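Long-range contact in lipase (Acinetobacter baumannii, PDB 4OPM), which probably hydrolyses ester bonds of lipids, as a putative triacylglycerol lipase of the alpha/beta hydrolase family: residues L177-P189 and L269-E281. Numbering follows the deposited sequence.
Sequences LLKQTMFNPPFIP and LENVGHMPILEAE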
loop_
_atom_site.group_PDB
_atom_site.type_symbol
_atom_site.label_atom_id
_atom_site.label_comp_id
_atom_site.label_asym_id
_atom_site.label_seq_id
_atom_site.Cartn_x
_atom_site.Cartn_y
_atom_site.Cartn_z
ATOM N N LEU A 177 -16.924 -3.824 3.118
ATOM C CA LEU A 177 -15.675 -3.340 2.520
ATOM C C LEU A 177 -15.053 -4.395 1.604
ATOM O O LEU A 177 -14.683 -4.067 0.474
ATOM C CB LEU A 177 -14.661 -2.920 3.601
ATOM C CG LEU A 177 -13.297 -2.433 3.084
ATOM C CD1 LEU A 177 -13.439 -1.133 2.297
ATOM C CD2 LEU A 177 -12.311 -2.259 4.220
ATOM N N LEU A 178 -14.969 -5.653 2.073
ATOM C CA LEU A 178 -14.379 -6.746 1.284
ATOM C C LEU A 178 -15.122 -6.948 -0.034
ATOM O O LEU A 178 -14.480 -7.224 -1.053
ATOM C CB LEU A 178 -14.351 -8.066 2.064
ATOM C CG LEU A 178 -13.531 -8.079 3.359
ATOM C CD1 LEU A 178 -13.802 -9.336 4.159
ATOM C CD2 LEU A 178 -12.071 -7.984 3.081
ATOM N N LYS A 179 -16.463 -6.775 -0.019
ATOM C CA LYS A 179 -17.306 -6.916 -1.216
ATOM C C LYS A 179 -16.998 -5.820 -2.239
ATOM O O LYS A 179 -17.243 -6.017 -3.432
ATOM C CB LYS A 179 -18.802 -6.898 -0.857
ATOM C CG LYS A 179 -19.272 -8.228 -0.261
ATOM C CD LYS A 179 -20.716 -8.164 0.240
ATOM C CE LYS A 179 -21.302 -9.531 0.535
ATOM N NZ LYS A 179 -20.756 -10.127 1.783
ATOM N N GLN A 180 -16.474 -4.664 -1.780
ATOM C CA GLN A 180 -16.148 -3.575 -2.705
ATOM C C GLN A 180 -14.699 -3.614 -3.157
ATOM O O GLN A 180 -14.396 -3.146 -4.252
ATOM C CB GLN A 180 -16.423 -2.177 -2.079
ATOM C CG GLN A 180 -17.770 -1.994 -1.342
ATOM C CD GLN A 180 -18.960 -2.683 -1.968
ATOM O OE1 GLN A 180 -19.662 -3.452 -1.301
ATOM N NE2 GLN A 180 -19.204 -2.456 -3.252
ATOM N N THR A 181 -13.788 -4.104 -2.298
ATOM C CA THR A 181 -12.359 -4.020 -2.587
ATOM C C THR A 181 -11.765 -5.286 -3.203
ATOM O O THR A 181 -10.627 -5.241 -3.660
ATOM C CB THR A 181 -11.574 -3.658 -1.309
ATOM O OG1 THR A 181 -11.771 -4.675 -0.323
ATOM C CG2 THR A 181 -11.975 -2.315 -0.756
HETATM N N MSE A 182 -12.473 -6.420 -3.144
HETATM C CA MSE A 182 -11.912 -7.647 -3.697
HETATM C C MSE A 182 -12.922 -8.413 -4.533
HETATM O O MSE A 182 -14.109 -8.435 -4.208
HETATM C CB MSE A 182 -11.357 -8.554 -2.578
HETATM C CG MSE A 182 -10.201 -7.905 -1.831
HETATM SE SE MSE A 182 -9.328 -9.143 -0.639
HETATM C CE MSE A 182 -10.469 -9.150 0.561
ATOM N N PHE A 183 -12.432 -9.040 -5.610
ATOM C CA PHE A 183 -13.230 -9.901 -6.484
ATOM C C PHE A 183 -12.945 -11.368 -6.134
ATOM O O PHE A 183 -13.850 -12.207 -6.150
ATOM C CB PHE A 183 -12.919 -9.627 -7.961
ATOM C CG PHE A 183 -13.897 -10.307 -8.898
ATOM C CD1 PHE A 183 -15.108 -9.701 -9.224
ATOM C CD2 PHE A 183 -13.610 -11.553 -9.445
ATOM C CE1 PHE A 183 -16.003 -10.315 -10.113
ATOM C CE2 PHE A 183 -14.513 -12.175 -10.326
ATOM C CZ PHE A 183 -15.701 -11.557 -10.644
ATOM N N ASN A 184 -11.672 -11.663 -5.797
ATOM C CA ASN A 184 -11.234 -13.012 -5.427
ATOM C C ASN A 184 -10.632 -12.973 -4.017
ATOM O O ASN A 184 -9.426 -13.174 -3.874
ATOM C CB ASN A 184 -10.237 -13.524 -6.466
ATOM C CG ASN A 184 -9.834 -14.948 -6.215
ATOM O OD1 ASN A 184 -10.676 -15.793 -5.923
ATOM N ND2 ASN A 184 -8.532 -15.208 -6.224
ATOM N N PRO A 185 -11.413 -12.632 -2.951
ATOM C CA PRO A 185 -10.804 -12.549 -1.619
ATOM C C PRO A 185 -10.190 -13.880 -1.195
ATOM O O PRO A 185 -10.703 -14.934 -1.582
ATOM C CB PRO A 185 -11.987 -12.173 -0.711
ATOM C CG PRO A 185 -13.206 -12.654 -1.468
ATOM C CD PRO A 185 -12.866 -12.359 -2.885
ATOM N N PRO A 186 -9.101 -13.861 -0.403
ATOM C CA PRO A 186 -8.512 -15.131 0.047
ATOM C C PRO A 186 -9.377 -15.772 1.136
ATOM O O PRO A 186 -10.370 -15.181 1.580
ATOM C CB PRO A 186 -7.154 -14.688 0.602
ATOM C CG PRO A 186 -7.441 -13.321 1.184
ATOM C CD PRO A 186 -8.362 -12.701 0.143
ATOM N N PHE A 187 -9.008 -16.979 1.566
ATOM C CA PHE A 187 -9.753 -17.615 2.640
ATOM C C PHE A 187 -9.526 -16.859 3.956
ATOM O O PHE A 187 -8.381 -16.671 4.380
ATOM C CB PHE A 187 -9.357 -19.081 2.788
ATOM C CG PHE A 187 -9.876 -19.740 4.053
ATOM C CD1 PHE A 187 -11.235 -19.719 4.362
ATOM C CD2 PHE A 187 -9.005 -20.369 4.935
ATOM C CE1 PHE A 187 -11.709 -20.320 5.532
ATOM C CE2 PHE A 187 -9.488 -21.013 6.081
ATOM C CZ PHE A 187 -10.834 -20.968 6.378
ATOM N N ILE A 188 -10.621 -16.425 4.581
ATOM C CA ILE A 188 -10.563 -15.708 5.851
ATOM C C ILE A 188 -11.572 -16.348 6.801
ATOM O O ILE A 188 -12.776 -16.135 6.639
ATOM C CB ILE A 188 -10.773 -14.161 5.727
ATOM C CG1 ILE A 188 -9.851 -13.520 4.652
ATOM C CG2 ILE A 188 -10.581 -13.483 7.096
ATOM C CD1 ILE A 188 -10.330 -12.138 4.149
ATOM N N PRO A 189 -11.108 -17.145 7.795
ATOM C CA PRO A 189 -12.052 -17.693 8.782
ATOM C C PRO A 189 -12.885 -16.556 9.410
ATOM O O PRO A 189 -12.358 -15.460 9.613
ATOM C CB PRO A 189 -11.135 -18.353 9.827
ATOM C CG PRO A 189 -9.851 -18.594 9.137
ATOM C CD PRO A 189 -9.710 -17.489 8.128
ATOM N N LEU A 269 -4.841 -8.206 -14.311
ATOM C CA LEU A 269 -5.210 -9.530 -13.815
ATOM C C LEU A 269 -6.711 -9.748 -13.930
ATOM O O LEU A 269 -7.493 -9.026 -13.311
ATOM C CB LEU A 269 -4.737 -9.745 -12.353
ATOM C CG LEU A 269 -3.216 -9.668 -12.077
ATOM C CD1 LEU A 269 -2.904 -10.070 -10.637
ATOM C CD2 LEU A 269 -2.402 -10.550 -13.049
ATOM N N GLU A 270 -7.126 -10.767 -14.727
ATOM C CA GLU A 270 -8.550 -11.093 -14.840
ATOM C C GLU A 270 -9.048 -11.658 -13.499
ATOM O O GLU A 270 -8.267 -12.288 -12.772
ATOM C CB GLU A 270 -8.772 -12.142 -15.954
ATOM C CG GLU A 270 -8.501 -11.632 -17.361
ATOM C CD GLU A 270 -9.386 -10.501 -17.852
ATOM O OE1 GLU A 270 -10.605 -10.514 -17.559
ATOM O OE2 GLU A 270 -8.853 -9.601 -18.541
ATOM N N ASN A 271 -10.336 -11.443 -13.172
ATOM C CA ASN A 271 -10.994 -11.989 -11.977
ATOM C C ASN A 271 -10.297 -11.578 -10.668
ATOM O O ASN A 271 -10.268 -12.343 -9.709
ATOM C CB ASN A 271 -11.102 -13.525 -12.068
ATOM C CG ASN A 271 -11.925 -13.949 -13.262
ATOM O OD1 ASN A 271 -13.008 -13.420 -13.511
ATOM N ND2 ASN A 271 -11.363 -14.809 -14.093
ATOM N N VAL A 272 -9.770 -10.353 -10.644
ATOM C CA VAL A 272 -9.099 -9.774 -9.478
ATOM C C VAL A 272 -9.636 -8.349 -9.316
ATOM O O VAL A 272 -9.853 -7.667 -10.320
ATOM C CB VAL A 272 -7.547 -9.823 -9.641
ATOM C CG1 VAL A 272 -6.846 -8.987 -8.569
ATOM C CG2 VAL A 272 -7.035 -11.268 -9.605
ATOM N N GLY A 273 -9.856 -7.928 -8.067
ATOM C CA GLY A 273 -10.368 -6.602 -7.743
ATOM C C GLY A 273 -9.270 -5.616 -7.391
ATOM O O GLY A 273 -8.163 -5.662 -7.942
ATOM N N HIS A 274 -9.567 -4.742 -6.440
ATOM C CA HIS A 274 -8.661 -3.659 -6.024
ATOM C C HIS A 274 -7.437 -4.122 -5.211
ATOM O O HIS A 274 -6.508 -3.319 -5.050
ATOM C CB HIS A 274 -9.476 -2.645 -5.184
ATOM C CG HIS A 274 -8.735 -1.417 -4.780
ATOM N ND1 HIS A 274 -8.223 -0.531 -5.723
ATOM C CD2 HIS A 274 -8.461 -0.947 -3.543
ATOM C CE1 HIS A 274 -7.646 0.433 -5.026
ATOM N NE2 HIS A 274 -7.771 0.229 -3.715
HETATM N N MSE A 275 -7.400 -5.393 -4.722
HETATM C CA MSE A 275 -6.290 -5.837 -3.868
HETATM C C MSE A 275 -5.554 -7.091 -4.421
HETATM O O MSE A 275 -5.517 -8.145 -3.761
HETATM C CB MSE A 275 -6.826 -6.088 -2.441
HETATM C CG MSE A 275 -5.771 -6.017 -1.390
HETATM SE SE MSE A 275 -6.570 -5.297 0.223
HETATM C CE MSE A 275 -4.918 -4.934 1.116
ATOM N N PRO A 276 -4.842 -6.978 -5.581
ATOM C CA PRO A 276 -4.088 -8.148 -6.094
ATOM C C PRO A 276 -3.056 -8.728 -5.116
ATOM O O PRO A 276 -2.782 -9.923 -5.178
ATOM C CB PRO A 276 -3.360 -7.579 -7.314
ATOM C CG PRO A 276 -4.229 -6.463 -7.789
ATOM C CD PRO A 276 -4.722 -5.831 -6.511
ATOM N N ILE A 277 -2.480 -7.892 -4.220
ATOM C CA ILE A 277 -1.468 -8.346 -3.253
ATOM C C ILE A 277 -2.039 -9.406 -2.275
ATOM O O ILE A 277 -1.265 -10.205 -1.732
ATOM C CB ILE A 277 -0.784 -7.182 -2.523
ATOM C CG1 ILE A 277 -1.778 -6.374 -1.645
ATOM C CG2 ILE A 277 -0.050 -6.287 -3.558
ATOM C CD1 ILE A 277 -1.114 -5.329 -0.694
ATOM N N LEU A 278 -3.370 -9.428 -2.076
ATOM C CA LEU A 278 -4.027 -10.452 -1.236
ATOM C C LEU A 278 -4.880 -11.410 -2.074
ATOM O O LEU A 278 -5.104 -12.543 -1.647
ATOM C CB LEU A 278 -4.902 -9.809 -0.143
ATOM C CG LEU A 278 -4.170 -9.084 1.015
ATOM C CD1 LEU A 278 -5.179 -8.572 2.030
ATOM C CD2 LEU A 278 -3.204 -10.001 1.733
ATOM N N GLU A 279 -5.338 -10.978 -3.268
ATOM C CA GLU A 279 -6.199 -11.829 -4.113
ATOM C C GLU A 279 -5.410 -12.740 -5.070
ATOM O O GLU A 279 -5.954 -13.748 -5.535
ATOM C CB GLU A 279 -7.121 -10.958 -4.975
ATOM C CG GLU A 279 -8.103 -10.082 -4.208
ATOM C CD GLU A 279 -8.906 -9.177 -5.130
ATOM O OE1 GLU A 279 -9.693 -9.710 -5.949
ATOM O OE2 GLU A 279 -8.705 -7.940 -5.076
ATOM N N ALA A 280 -4.180 -12.349 -5.434
ATOM C CA ALA A 280 -3.392 -13.071 -6.453
ATOM C C ALA A 280 -1.886 -12.852 -6.256
ATOM O O ALA A 280 -1.183 -12.497 -7.210
ATOM C CB ALA A 280 -3.823 -12.582 -7.840
ATOM N N GLU A 281 -1.374 -13.093 -5.024
ATOM C CA GLU A 281 0.040 -12.791 -4.719
ATOM C C GLU A 281 1.039 -13.538 -5.621
ATOM O O GLU A 281 2.086 -12.972 -5.949
ATOM C CB GLU A 281 0.381 -13.017 -3.235
ATOM C CG GLU A 281 0.477 -14.489 -2.825
ATOM C CD GLU A 281 -0.824 -15.229 -2.578
ATOM O OE1 GLU A 281 -1.907 -14.694 -2.905
ATOM O OE2 GLU A 281 -0.756 -16.356 -2.038
HETATM O O HOH W 1 -12.736 -4.076 -6.287
HETATM O O HOH W 2 -7.622 -15.190 -3.318
#
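Three backbone N-H groups grip OE1 of the buried Glu279, two of them from across the contact. Asn184 N meets Glu279 OE1 at 2.8 Å in a nearly straight bond (173°), on the anti side but tilted out of the carboxylate plane; Phe183 N, also 2.8 Å from Glu279 OE1, comes from above that plane. Gly273 N takes the syn side, again tilted, while Met275 N bonds to Glu279 OE2, 2.9 Å away. A glutamate suits this place because its chain, extended beyond CG, carries into a cluster of loop N-H donors a carboxylate that collects four bonds, three on OE1 and one on OE2, which would probably favour the charged form. Selenomethionine Met182 lays its CB and CG against that group, with CG 3.6 Å from Glu279 OE2. Gly273, having no side chain, lets its CA come within 4.5 Å of Met182 CA. Phe183 swings its ring away from its own N (chi1 -169°) to Asn271, whose backbone O lies 3.4 Å from Phe183 CD2, near the ring plane at its edge. Farther along, Asn184 ND2 donates a weak bond to Glu279 O, and a water joins the O atoms of both residues. Thr181 O accepts a weak bond from His274 N, 3.0 Å away, at the end of helix 173-181. His274 NE2 is hydrogen-bonded to Ser120 OG and His274 ND1 to Asp245 OD2, consistent with the Ser-His-Asp catalytic triad of an alpha/beta hydrolase, its histidine loop tied through Glu279 to the chain leaving that helix.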